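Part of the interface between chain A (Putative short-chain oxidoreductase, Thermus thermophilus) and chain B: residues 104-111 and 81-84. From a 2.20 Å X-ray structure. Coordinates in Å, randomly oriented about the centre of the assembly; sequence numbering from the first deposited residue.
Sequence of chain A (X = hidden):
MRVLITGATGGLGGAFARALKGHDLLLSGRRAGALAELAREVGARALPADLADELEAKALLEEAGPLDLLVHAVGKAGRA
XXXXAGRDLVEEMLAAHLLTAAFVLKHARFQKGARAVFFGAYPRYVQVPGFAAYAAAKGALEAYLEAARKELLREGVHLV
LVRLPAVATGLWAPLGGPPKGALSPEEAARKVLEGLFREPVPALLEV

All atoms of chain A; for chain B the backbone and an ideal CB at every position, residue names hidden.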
ATOM      1  N   VAL A 104      -2.647   2.747  15.187  1.00 17.64           N
ATOM      2  CA  VAL A 104      -3.229   1.932  16.248  1.00 18.14           C
ATOM      3  C   VAL A 104      -2.240   0.860  16.718  1.00 17.18           C
ATOM      4  O   VAL A 104      -2.009   0.701  17.914  1.00 20.10           O
ATOM      5  CB  VAL A 104      -4.535   1.241  15.772  1.00 16.31           C
ATOM      6  CG1 VAL A 104      -4.917   0.115  16.728  1.00 19.42           C
ATOM      7  CG2 VAL A 104      -5.662   2.268  15.700  1.00 13.55           C
ATOM      8  N   LEU A 105      -1.650   0.143  15.766  1.00 17.37           N
ATOM      9  CA  LEU A 105      -0.707  -0.921  16.079  1.00 21.28           C
ATOM     10  C   LEU A 105       0.552  -0.424  16.787  1.00 26.84           C
ATOM     11  O   LEU A 105       1.133  -1.130  17.609  1.00 20.47           O
ATOM     12  CB  LEU A 105      -0.321  -1.666  14.796  1.00 20.30           C
ATOM     13  CG  LEU A 105       0.560  -2.904  14.965  1.00 24.42           C
ATOM     14  CD1 LEU A 105      -0.119  -3.892  15.914  1.00 24.62           C
ATOM     15  CD2 LEU A 105       0.811  -3.546  13.608  1.00 27.63           C
ATOM     16  N   LYS A 106       0.971   0.793  16.470  1.00 23.48           N
ATOM     17  CA  LYS A 106       2.164   1.349  17.085  1.00 17.40           C
ATOM     18  C   LYS A 106       1.979   1.722  18.553  1.00 18.44           C
ATOM     19  O   LYS A 106       2.865   1.490  19.369  1.00 19.67           O
ATOM     20  CB  LYS A 106       2.621   2.595  16.319  1.00 19.82           C
ATOM     21  CG  LYS A 106       3.790   3.330  16.980  1.00 20.35           C
ATOM     22  CD  LYS A 106       4.170   4.593  16.208  1.00 30.50           C
ATOM     23  CE  LYS A 106       5.350   5.308  16.855  1.00 34.90           C
ATOM     24  NZ  LYS A 106       5.647   6.606  16.190  1.00 45.60           N
ATOM     25  N   HIS A 107       0.829   2.302  18.881  1.00 12.22           N
ATOM     26  CA  HIS A 107       0.564   2.745  20.246  1.00 17.40           C
ATOM     27  C   HIS A 107      -0.242   1.803  21.136  1.00 22.15           C
ATOM     28  O   HIS A 107      -0.407   2.058  22.327  1.00 22.52           O
ATOM     29  CB  HIS A 107      -0.126   4.105  20.189  1.00 17.66           C
ATOM     30  CG  HIS A 107       0.682   5.148  19.487  1.00 17.28           C
ATOM     31  ND1 HIS A 107       1.775   5.755  20.066  1.00 23.68           N
ATOM     32  CD2 HIS A 107       0.587   5.660  18.236  1.00 17.32           C
ATOM     33  CE1 HIS A 107       2.318   6.596  19.204  1.00 17.91           C
ATOM     34  NE2 HIS A 107       1.616   6.557  18.086  1.00 20.61           N
ATOM     35  N   ALA A 108      -0.736   0.709  20.574  1.00 16.86           N
ATOM     36  CA  ALA A 108      -1.532  -0.227  21.358  1.00 19.83           C
ATOM     37  C   ALA A 108      -0.767  -0.918  22.489  1.00 18.47           C
ATOM     38  O   ALA A 108       0.409  -1.261  22.357  1.00 20.25           O
ATOM     39  CB  ALA A 108      -2.146  -1.277  20.439  1.00 17.91           C
ATOM     40  N   ARG A 109      -1.443  -1.101  23.613  1.00 17.49           N
ATOM     41  CA  ARG A 109      -0.858  -1.813  24.744  1.00 15.59           C
ATOM     42  C   ARG A 109      -1.470  -3.207  24.645  1.00 20.52           C
ATOM     43  O   ARG A 109      -2.687  -3.335  24.520  1.00 20.66           O
ATOM     44  CB  ARG A 109      -1.272  -1.173  26.068  1.00 22.59           C
ATOM     45  CG  ARG A 109      -0.397  -0.027  26.536  1.00 31.14           C
ATOM     46  CD  ARG A 109      -0.408   1.145  25.580  1.00 38.63           C
ATOM     47  NE  ARG A 109       0.147   2.335  26.218  1.00 45.14           N
ATOM     48  CZ  ARG A 109       0.572   3.408  25.564  1.00 48.95           C
ATOM     49  NH1 ARG A 109       0.513   3.452  24.240  1.00 35.73           N
ATOM     50  NH2 ARG A 109       1.057   4.442  26.238  1.00 55.07           N
ATOM     51  N   PHE A 110      -0.640  -4.242  24.694  1.00 18.89           N
ATOM     52  CA  PHE A 110      -1.127  -5.615  24.586  1.00 20.47           C
ATOM     53  C   PHE A 110      -0.733  -6.506  25.751  1.00 19.57           C
ATOM     54  O   PHE A 110       0.343  -6.357  26.323  1.00 19.94           O
ATOM     55  CB  PHE A 110      -0.587  -6.279  23.314  1.00 18.84           C
ATOM     56  CG  PHE A 110      -1.170  -5.745  22.038  1.00 23.03           C
ATOM     57  CD1 PHE A 110      -2.510  -5.952  21.728  1.00 15.09           C
ATOM     58  CD2 PHE A 110      -0.364  -5.070  21.122  1.00 18.82           C
ATOM     59  CE1 PHE A 110      -3.042  -5.497  20.521  1.00 18.35           C
ATOM     60  CE2 PHE A 110      -0.885  -4.609  19.910  1.00 15.12           C
ATOM     61  CZ  PHE A 110      -2.225  -4.823  19.609  1.00 16.52           C
ATOM     62  N   GLN A 111      -1.614  -7.447  26.079  1.00 19.31           N
ATOM     63  CA  GLN A 111      -1.356  -8.437  27.122  1.00 22.71           C
ATOM     64  C   GLN A 111      -0.649  -9.554  26.356  1.00 23.45           C
ATOM     65  O   GLN A 111      -0.822  -9.669  25.140  1.00 23.57           O
ATOM     66  CB  GLN A 111      -2.672  -9.000  27.679  1.00 16.65           C
ATOM     67  CG  GLN A 111      -3.519  -8.015  28.468  1.00 12.67           C
ATOM     68  CD  GLN A 111      -3.023  -7.840  29.887  1.00 16.34           C
ATOM     69  OE1 GLN A 111      -1.869  -8.151  30.195  1.00 21.45           O
ATOM     70  NE2 GLN A 111      -3.885  -7.325  30.759  1.00 12.87           N
TER
ATOM     71  N   UNK B  81      10.862  -0.258  13.295  1.00 23.23           N
ATOM     72  CA  UNK B  81       9.892  -1.206  13.827  1.00 30.72           C
ATOM     73  C   UNK B  81       8.538  -0.517  13.758  1.00 21.62           C
ATOM     74  O   UNK B  81       8.462   0.710  13.646  1.00 22.91           O
ATOM     75  CB  UNK B  81      10.236  -1.642  15.252  1.00 30.72           C
ATOM     76  N   UNK B  82       7.468  -1.297  13.822  1.00 27.80           N
ATOM     77  CA  UNK B  82       6.129  -0.727  13.771  1.00 29.00           C
ATOM     78  C   UNK B  82       5.659  -0.369  15.174  1.00 27.30           C
ATOM     79  O   UNK B  82       4.630   0.283  15.347  1.00 38.01           O
ATOM     80  CB  UNK B  82       5.151  -1.700  13.110  1.00 29.00           C
ATOM     81  N   UNK B  83       6.425  -0.792  16.173  1.00 28.16           N
ATOM     82  CA  UNK B  83       6.068  -0.549  17.563  1.00 31.14           C
ATOM     83  C   UNK B  83       6.704   0.694  18.173  1.00 44.56           C
ATOM     84  O   UNK B  83       6.301   1.129  19.251  1.00 47.09           O
ATOM     85  CB  UNK B  83       6.456  -1.769  18.401  1.00 31.14           C
ATOM     86  N   UNK B  84       7.691   1.267  17.490  1.00 52.97           N
ATOM     87  CA  UNK B  84       8.349   2.469  17.989  1.00 62.89           C
ATOM     88  C   UNK B  84       9.008   3.259  16.865  1.00 64.83           C
ATOM     89  O   UNK B  84       9.051   4.489  16.907  1.00 72.08           O
ATOM     90  CB  UNK B  84       9.391   2.099  19.047  1.00 62.89           C
TER

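Chain A presents the last turn of a helix, ending at His A107, followed by an extended segment that leaves helical geometry at Ala A108. Carbonyl groups at the end of a helix lack the amide partners of the turns before them, so this surface is rich in acceptors.

Position 81 lies outside the contact. Its ideal CB has nothing of the chain A stretch within 5.5 Å, and the extended backbone (phi/psi -83/161) excludes little, so chain A leaves the choice wide; a small or polar residue would do. The deposited residue is Ser B81, which serves its own chain: Ser B81 OG accepts a weak hydrogen bond from the backbone N of position 84 (3.2 Å).

At position 82 the CA-to-CB bond runs sideways to chain A, and the ideal CB is 4.7 Å from Leu A105 CD2. The nearby side-chain surface is aliphatic and offers no polar partner, which favours an apolar residue of moderate size, such as valine, isoleucine, leucine or methionine. The residue is Val B82, in the m rotamer, and its CG2 packs against Leu A105 CD2 at 4.2 Å. The backbone contributes as well: Val B82 O lies 3.2 Å from Lys A106 CA in a CA-H...O contact where the two main chains come close.

Position 83 is nearest the helix end, its CA 4.4 Å from that of Lys A106. Its CA-to-CB bond points away, and the ideal CB is 4.9 Å from Lys A106 O and 5.4 Å from Leu A105 O. A short side chain would leave the carbonyls of Leu A105 and Ala A108 unreached from here; a long donor, lysine or arginine, could bend back to them, and arginine could also bring its guanidinium close to the Phe A110 ring. Arg B83 is found, with chi1 to chi3 all m, so that its end returns to chain A. Arg B83 NH1 donates to Leu A105 O (2.7 Å) and to Ala A108 O (2.9 Å), while Arg B83 NH2 also donates to Ala A108 O (3.0 Å). Both acceptors lie at the guanidinium edge, near its plane, leaving one face to Phe A110, whose CD2 is 3.9 Å from Arg B83 NH2.

At position 84 CB again points away, with no chain A atom of the stretch within 5.5 Å, so many polar or charged residues would be tolerated. Glu B84 is deposited, exposed and poorly ordered; its contact is through the backbone, with its O 3.8 Å from Lys A106 CE.

Chain B 81-84: SVRE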
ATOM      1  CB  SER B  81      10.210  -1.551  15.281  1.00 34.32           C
ATOM      2  OG  SER B  81       9.965  -0.442  16.126  1.00 40.97           O
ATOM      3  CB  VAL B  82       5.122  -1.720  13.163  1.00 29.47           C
ATOM      4  CG1 VAL B  82       5.578  -2.132  11.773  1.00 23.88           C
ATOM      5  CG2 VAL B  82       4.980  -2.937  14.068  1.00 23.51           C
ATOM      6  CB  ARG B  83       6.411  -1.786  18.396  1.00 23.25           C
ATOM      7  CG  ARG B  83       5.586  -3.001  18.003  1.00 32.55           C
ATOM      8  CD  ARG B  83       4.132  -2.815  18.423  1.00 26.08           C
ATOM      9  NE  ARG B  83       3.944  -3.093  19.843  1.00 22.03           N
ATOM     10  CZ  ARG B  83       2.940  -2.623  20.576  1.00 25.12           C
ATOM     11  NH1 ARG B  83       2.026  -1.834  20.026  1.00 18.57           N
ATOM     12  NH2 ARG B  83       2.843  -2.949  21.858  1.00 20.94           N
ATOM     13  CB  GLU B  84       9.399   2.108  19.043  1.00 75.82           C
ATOM     14  CG  GLU B  84      10.550   1.269  18.519  1.00 93.94           C
ATOM     15  CD  GLU B  84      11.607   1.008  19.576  1.00102.33           C
ATOM     16  OE1 GLU B  84      12.608   0.330  19.262  1.00108.29           O
ATOM     17  OE2 GLU B  84      11.436   1.481  20.720  1.00105.80           O
TER
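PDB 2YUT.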